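Local coordinates for protein leukotriene A-4 hydrolase (Saccharomyces cerevisiae, PDB 2XQ0) that preferentially cleaves di- and tripeptides as a zinc-dependent aminopeptidase of the M1 family and, in vitro, shows low epoxide hydrolase activity, at residues Glu251-Phe255 with Ile414-Lys419. Sequence-based numbering, arbitrary orientation.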
# COMPACT_ATOMS: atom_id res chain seq x y z
N GLU A 251 -17.04 -1.91 11.20
CA GLU A 251 -18.30 -2.61 11.03
C GLU A 251 -19.52 -1.72 11.31
O GLU A 251 -20.55 -1.87 10.67
CB GLU A 251 -18.35 -3.84 11.93
CG GLU A 251 -17.49 -5.03 11.46
CD GLU A 251 -17.58 -6.24 12.41
OE1 GLU A 251 -17.46 -6.06 13.65
OE2 GLU A 251 -17.76 -7.37 11.91
N LYS A 252 -19.40 -0.80 12.26
CA LYS A 252 -20.49 0.10 12.58
C LYS A 252 -20.68 1.12 11.47
O LYS A 252 -21.80 1.48 11.13
CB LYS A 252 -20.24 0.81 13.92
CG LYS A 252 -21.31 1.83 14.28
CD LYS A 252 -21.16 2.37 15.70
CE LYS A 252 -22.38 3.22 16.08
NZ LYS A 252 -22.09 4.14 17.22
N ILE A 253 -19.58 1.60 10.90
CA ILE A 253 -19.66 2.59 9.82
C ILE A 253 -20.22 1.92 8.57
O ILE A 253 -21.11 2.47 7.90
CB ILE A 253 -18.28 3.23 9.53
CG1 ILE A 253 -17.84 4.12 10.70
CG2 ILE A 253 -18.33 4.02 8.23
CD1 ILE A 253 -16.32 4.21 10.87
N ILE A 254 -19.73 0.73 8.26
CA ILE A 254 -20.16 0.02 7.05
C ILE A 254 -21.12 -1.11 7.43
O ILE A 254 -22.28 -0.86 7.71
CB ILE A 254 -18.94 -0.50 6.27
CG1 ILE A 254 -17.85 0.58 6.25
CG2 ILE A 254 -19.33 -0.88 4.83
CD1 ILE A 254 -16.56 0.12 5.57
N PHE A 255 -20.64 -2.34 7.43
CA PHE A 255 -21.43 -3.46 7.93
C PHE A 255 -20.52 -4.63 8.32
O PHE A 255 -19.32 -4.54 8.15
CB PHE A 255 -22.50 -3.89 6.91
CG PHE A 255 -21.98 -4.09 5.52
CD1 PHE A 255 -22.44 -3.31 4.46
CD2 PHE A 255 -21.05 -5.09 5.25
CE1 PHE A 255 -21.97 -3.51 3.17
CE2 PHE A 255 -20.57 -5.29 3.95
CZ PHE A 255 -21.04 -4.49 2.91
N ILE A 414 -22.80 4.71 1.47
CA ILE A 414 -21.63 3.86 1.65
C ILE A 414 -22.04 2.38 1.81
O ILE A 414 -21.49 1.49 1.16
CB ILE A 414 -20.84 4.32 2.88
CG1 ILE A 414 -20.24 5.70 2.61
CG2 ILE A 414 -19.77 3.32 3.27
CD1 ILE A 414 -19.44 6.24 3.80
N ARG A 415 -23.02 2.13 2.67
CA ARG A 415 -23.51 0.78 2.85
C ARG A 415 -24.12 0.23 1.56
O ARG A 415 -23.97 -0.95 1.25
CB ARG A 415 -24.55 0.73 3.96
CG ARG A 415 -23.94 0.75 5.34
CD ARG A 415 -24.85 1.43 6.33
NE ARG A 415 -24.06 1.95 7.45
CZ ARG A 415 -24.51 2.84 8.32
NH1 ARG A 415 -23.72 3.24 9.31
NH2 ARG A 415 -25.75 3.31 8.21
N HIS A 416 -24.84 1.08 0.83
CA HIS A 416 -25.53 0.63 -0.38
C HIS A 416 -24.49 0.24 -1.42
O HIS A 416 -24.57 -0.83 -2.03
CB HIS A 416 -26.41 1.75 -0.92
CG HIS A 416 -27.11 1.40 -2.20
ND1 HIS A 416 -26.66 1.82 -3.43
CD2 HIS A 416 -28.22 0.67 -2.43
CE1 HIS A 416 -27.46 1.36 -4.37
NE2 HIS A 416 -28.42 0.66 -3.79
N TYR A 417 -23.52 1.13 -1.60
CA TYR A 417 -22.41 0.93 -2.52
C TYR A 417 -21.68 -0.38 -2.26
O TYR A 417 -21.56 -1.20 -3.17
CB TYR A 417 -21.45 2.13 -2.44
CG TYR A 417 -20.17 1.99 -3.23
CD1 TYR A 417 -20.15 2.13 -4.62
CD2 TYR A 417 -18.96 1.74 -2.59
CE1 TYR A 417 -18.97 2.02 -5.35
CE2 TYR A 417 -17.77 1.62 -3.32
CZ TYR A 417 -17.79 1.76 -4.70
OH TYR A 417 -16.62 1.65 -5.44
N PHE A 418 -21.20 -0.61 -1.04
CA PHE A 418 -20.41 -1.82 -0.77
C PHE A 418 -21.27 -3.09 -0.84
O PHE A 418 -20.76 -4.16 -1.17
CB PHE A 418 -19.59 -1.71 0.53
CG PHE A 418 -18.45 -0.73 0.42
CD1 PHE A 418 -17.30 -1.07 -0.27
CD2 PHE A 418 -18.57 0.55 0.93
CE1 PHE A 418 -16.27 -0.16 -0.42
CE2 PHE A 418 -17.53 1.46 0.80
CZ PHE A 418 -16.38 1.10 0.13
N LYS A 419 -22.56 -2.97 -0.57
CA LYS A 419 -23.45 -4.12 -0.75
C LYS A 419 -23.70 -4.43 -2.23
O LYS A 419 -23.68 -5.59 -2.63
CB LYS A 419 -24.79 -3.90 -0.03
CG LYS A 419 -24.83 -4.48 1.39
CD LYS A 419 -24.55 -5.98 1.39
CE LYS A 419 -24.40 -6.53 2.80
NZ LYS A 419 -24.11 -7.99 2.76
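The carbonyl oxygen of Ile253 is gripped twice by the guanidinium of Arg415, at 3.0 Å from NE and, more weakly, at 3.1 Å from NH1. The NE donor stands above the carbonyl plane, 42° out of it, and the N-H...O angle of 137° is well short of straight. Weak bonds widen the grip on both sides in sequence: NH1 also reaches Lys252 O at 3.2 Å, and NE reaches Ile254 O. One arginine thus gathers three successive carbonyls at the C-terminal end of helix 243-253, where the guanidinium charge probably complements the negative end of the helix dipole. Ile254 is the first residue to leave helical geometry, and the chain then carries Phe255 against helix 407-420. With CG set between its backbone N and carbonyl carbon (chi1 49°), Phe255 turns its ring to Lys419, whose chain, bent at chi2, passes over one face. Lys419 CE sits 3.9 Å from the ring centroid in a CH-pi contact, and NZ follows over the same face in a cation-pi contact at 4.7 Å. Arg415 O lies at the ring edge, while Phe255 CZ meets Phe418 CB at 3.9 Å. These helices belong to the M1 peptidase domain, and helix 297-311, which bears the HExxH zinc motif, packs against this contact: its Trp307 meets the Phe255 ring edge-to-face and touches Ile254 and Phe418. The Phe418 side chain is about 12 Å from the zinc ion. On this buried side Ile254 CG2 approaches Phe418 CD2 at 4.2 Å, and Ile254 CG1 lies more loosely against Ile414 CG2.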